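Local coordinates for Rho GTPase-activating protein 26 (Gallus gallus, PDB 1F7C) that acts as a GTPase-activating protein for RhoA and Cdc42 through its RhoGAP (BH) domain, speeding their hydrolysis of GTP, at residues A47-G52 with L159-D164. Sequence-based numbering, arbitrary orientation.
Sequences AVETRG and LAKVAD
E49 reaches over from helix 35-51 and lays its carboxylate against the outer half of the K161 side chain, the two side chains crossing at about a right angle. Its OE2 touches the CD methylene of K161 (OE2 to CD 3.3 Å), while OE1 faces the ammonium group in a long, weak salt bridge, OE1 to NZ 3.4 Å. K161 runs extended beyond CG, chi2 to chi4 all near 180°, after a first torsion that sets CG anti to the carbonyl carbon (chi1 -72°). One water ties the charged ends together again, giving a hydrogen bond to E49 OE2 at 2.7 Å and taking a weak one from K161 NZ. The salt bridge and water join helix 35-51 to helix 146-164 of the all-helical RhoGAP fold at the domain surface, away from the predicted arginine finger, R60. The backbones stay apart, with CA of E49 and CA of V162 at 7.9 Å. E49 OE2 also hydrogen-bonds ND1 of H158, one helical turn before K161, which probably fixes the carboxylate more firmly than the lysine does. Deeper between the helices, CG1 of V48 lies 4.8 Å from CG2 of V162, and both side chains pack on L58.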
ATOM      1  N   ALA A  47      -2.521 -14.611  -0.852  1.00 34.48           N
ATOM      2  CA  ALA A  47      -2.297 -15.294  -2.120  1.00 34.23           C
ATOM      3  C   ALA A  47      -0.960 -14.908  -2.753  1.00 33.45           C
ATOM      4  O   ALA A  47      -0.225 -15.764  -3.262  1.00 33.72           O
ATOM      5  CB  ALA A  47      -3.440 -14.995  -3.093  1.00 33.13           C
ATOM      6  N   VAL A  48      -0.651 -13.618  -2.731  1.00 30.96           N
ATOM      7  CA  VAL A  48       0.595 -13.156  -3.307  1.00 29.95           C
ATOM      8  C   VAL A  48       1.768 -13.763  -2.546  1.00 30.92           C
ATOM      9  O   VAL A  48       2.720 -14.231  -3.147  1.00 32.01           O
ATOM     10  CB  VAL A  48       0.674 -11.600  -3.289  1.00 28.41           C
ATOM     11  CG1 VAL A  48       2.072 -11.116  -3.672  1.00 27.06           C
ATOM     12  CG2 VAL A  48      -0.324 -11.039  -4.273  1.00 28.82           C
ATOM     13  N   GLU A  49       1.695 -13.777  -1.222  1.00 31.18           N
ATOM     14  CA  GLU A  49       2.798 -14.315  -0.453  1.00 30.96           C
ATOM     15  C   GLU A  49       2.974 -15.818  -0.564  1.00 31.45           C
ATOM     16  O   GLU A  49       4.094 -16.287  -0.741  1.00 31.22           O
ATOM     17  CB  GLU A  49       2.679 -13.910   1.010  1.00 26.21           C
ATOM     18  CG  GLU A  49       2.700 -12.419   1.199  1.00 30.45           C
ATOM     19  CD  GLU A  49       2.838 -12.021   2.645  1.00 28.28           C
ATOM     20  OE1 GLU A  49       2.568 -12.879   3.498  1.00 30.69           O
ATOM     21  OE2 GLU A  49       3.210 -10.861   2.925  1.00 25.68           O
ATOM     22  N   THR A  50       1.882 -16.573  -0.473  1.00 33.40           N
ATOM     23  CA  THR A  50       1.971 -18.028  -0.550  1.00 33.49           C
ATOM     24  C   THR A  50       2.208 -18.616  -1.936  1.00 33.68           C
ATOM     25  O   THR A  50       2.594 -19.778  -2.040  1.00 35.47           O
ATOM     26  CB  THR A  50       0.719 -18.733   0.070  1.00 33.35           C
ATOM     27  OG1 THR A  50      -0.478 -18.244  -0.546  1.00 35.12           O
ATOM     28  CG2 THR A  50       0.660 -18.498   1.569  1.00 31.49           C
ATOM     29  N   ARG A  51       1.992 -17.850  -3.001  1.00 34.18           N
ATOM     30  CA  ARG A  51       2.235 -18.414  -4.325  1.00 35.62           C
ATOM     31  C   ARG A  51       2.664 -17.464  -5.427  1.00 33.88           C
ATOM     32  O   ARG A  51       2.768 -17.867  -6.585  1.00 36.59           O
ATOM     33  CB  ARG A  51       1.016 -19.222  -4.789  1.00 39.59           C
ATOM     34  CG  ARG A  51      -0.281 -18.455  -4.891  1.00 45.91           C
ATOM     35  CD  ARG A  51      -1.466 -19.421  -4.834  1.00 53.67           C
ATOM     36  NE  ARG A  51      -2.752 -18.752  -5.027  1.00 59.09           N
ATOM     37  CZ  ARG A  51      -3.184 -18.271  -6.192  1.00 62.61           C
ATOM     38  NH1 ARG A  51      -2.437 -18.386  -7.289  1.00 61.61           N
ATOM     39  NH2 ARG A  51      -4.361 -17.661  -6.260  1.00 64.61           N
ATOM     40  N   GLY A  52       2.944 -16.213  -5.090  1.00 30.87           N
ATOM     41  CA  GLY A  52       3.360 -15.284  -6.128  1.00 27.49           C
ATOM     42  C   GLY A  52       4.531 -14.395  -5.766  1.00 26.48           C
ATOM     43  O   GLY A  52       4.860 -13.466  -6.512  1.00 28.67           O
ATOM     44  N   LEU A 159       4.512  -5.424   1.811  1.00 23.89           N
ATOM     45  CA  LEU A 159       5.400  -4.863   0.792  1.00 24.94           C
ATOM     46  C   LEU A 159       6.873  -5.039   1.174  1.00 26.00           C
ATOM     47  O   LEU A 159       7.715  -5.210   0.302  1.00 27.29           O
ATOM     48  CB  LEU A 159       5.087  -3.380   0.546  1.00 23.40           C
ATOM     49  CG  LEU A 159       3.714  -3.069  -0.078  1.00 22.25           C
ATOM     50  CD1 LEU A 159       3.636  -1.596  -0.397  1.00 24.28           C
ATOM     51  CD2 LEU A 159       3.508  -3.873  -1.347  1.00 23.20           C
ATOM     52  N   ALA A 160       7.178  -5.009   2.471  1.00 24.89           N
ATOM     53  CA  ALA A 160       8.556  -5.186   2.939  1.00 25.92           C
ATOM     54  C   ALA A 160       9.059  -6.588   2.568  1.00 26.11           C
ATOM     55  O   ALA A 160      10.236  -6.774   2.262  1.00 25.78           O
ATOM     56  CB  ALA A 160       8.638  -4.997   4.455  1.00 21.88           C
ATOM     57  N   LYS A 161       8.152  -7.559   2.604  1.00 26.69           N
ATOM     58  CA  LYS A 161       8.458  -8.935   2.264  1.00 27.65           C
ATOM     59  C   LYS A 161       8.636  -9.041   0.763  1.00 28.18           C
ATOM     60  O   LYS A 161       9.506  -9.767   0.285  1.00 28.81           O
ATOM     61  CB  LYS A 161       7.322  -9.863   2.693  1.00 30.81           C
ATOM     62  CG  LYS A 161       7.197 -10.085   4.177  1.00 31.65           C
ATOM     63  CD  LYS A 161       6.091 -11.086   4.427  1.00 35.73           C
ATOM     64  CE  LYS A 161       5.818 -11.278   5.890  1.00 37.47           C
ATOM     65  NZ  LYS A 161       4.799 -12.358   6.046  1.00 43.08           N
ATOM     66  N   VAL A 162       7.790  -8.330   0.021  1.00 27.61           N
ATOM     67  CA  VAL A 162       7.875  -8.332  -1.431  1.00 24.84           C
ATOM     68  C   VAL A 162       9.232  -7.767  -1.824  1.00 26.84           C
ATOM     69  O   VAL A 162       9.937  -8.351  -2.656  1.00 23.76           O
ATOM     70  CB  VAL A 162       6.786  -7.444  -2.080  1.00 26.25           C
ATOM     71  CG1 VAL A 162       7.115  -7.209  -3.547  1.00 23.96           C
ATOM     72  CG2 VAL A 162       5.421  -8.101  -1.954  1.00 25.22           C
ATOM     73  N   ALA A 163       9.600  -6.641  -1.206  1.00 25.10           N
ATOM     74  CA  ALA A 163      10.863  -5.970  -1.513  1.00 26.09           C
ATOM     75  C   ALA A 163      12.108  -6.755  -1.124  1.00 26.56           C
ATOM     76  O   ALA A 163      13.147  -6.637  -1.772  1.00 26.06           O
ATOM     77  CB  ALA A 163      10.905  -4.575  -0.859  1.00 22.89           C
ATOM     78  N   ASP A 164      12.017  -7.545  -0.062  1.00 25.38           N
ATOM     79  CA  ASP A 164      13.165  -8.319   0.364  1.00 26.02           C
ATOM     80  C   ASP A 164      13.501  -9.411  -0.671  1.00 26.94           C
ATOM     81  O   ASP A 164      14.599  -9.941  -0.674  1.00 28.69           O
ATOM     82  CB  ASP A 164      12.893  -8.928   1.741  1.00 28.72           C
ATOM     83  CG  ASP A 164      14.107  -9.631   2.322  1.00 28.38           C
ATOM     84  OD1 ASP A 164      14.058 -10.863   2.482  1.00 30.23           O
ATOM     85  OD2 ASP A 164      15.108  -8.954   2.623  1.00 34.51           O
TER
HETATM   86  O   HOH W   1       2.411 -10.047   5.333  1.00 28.73           O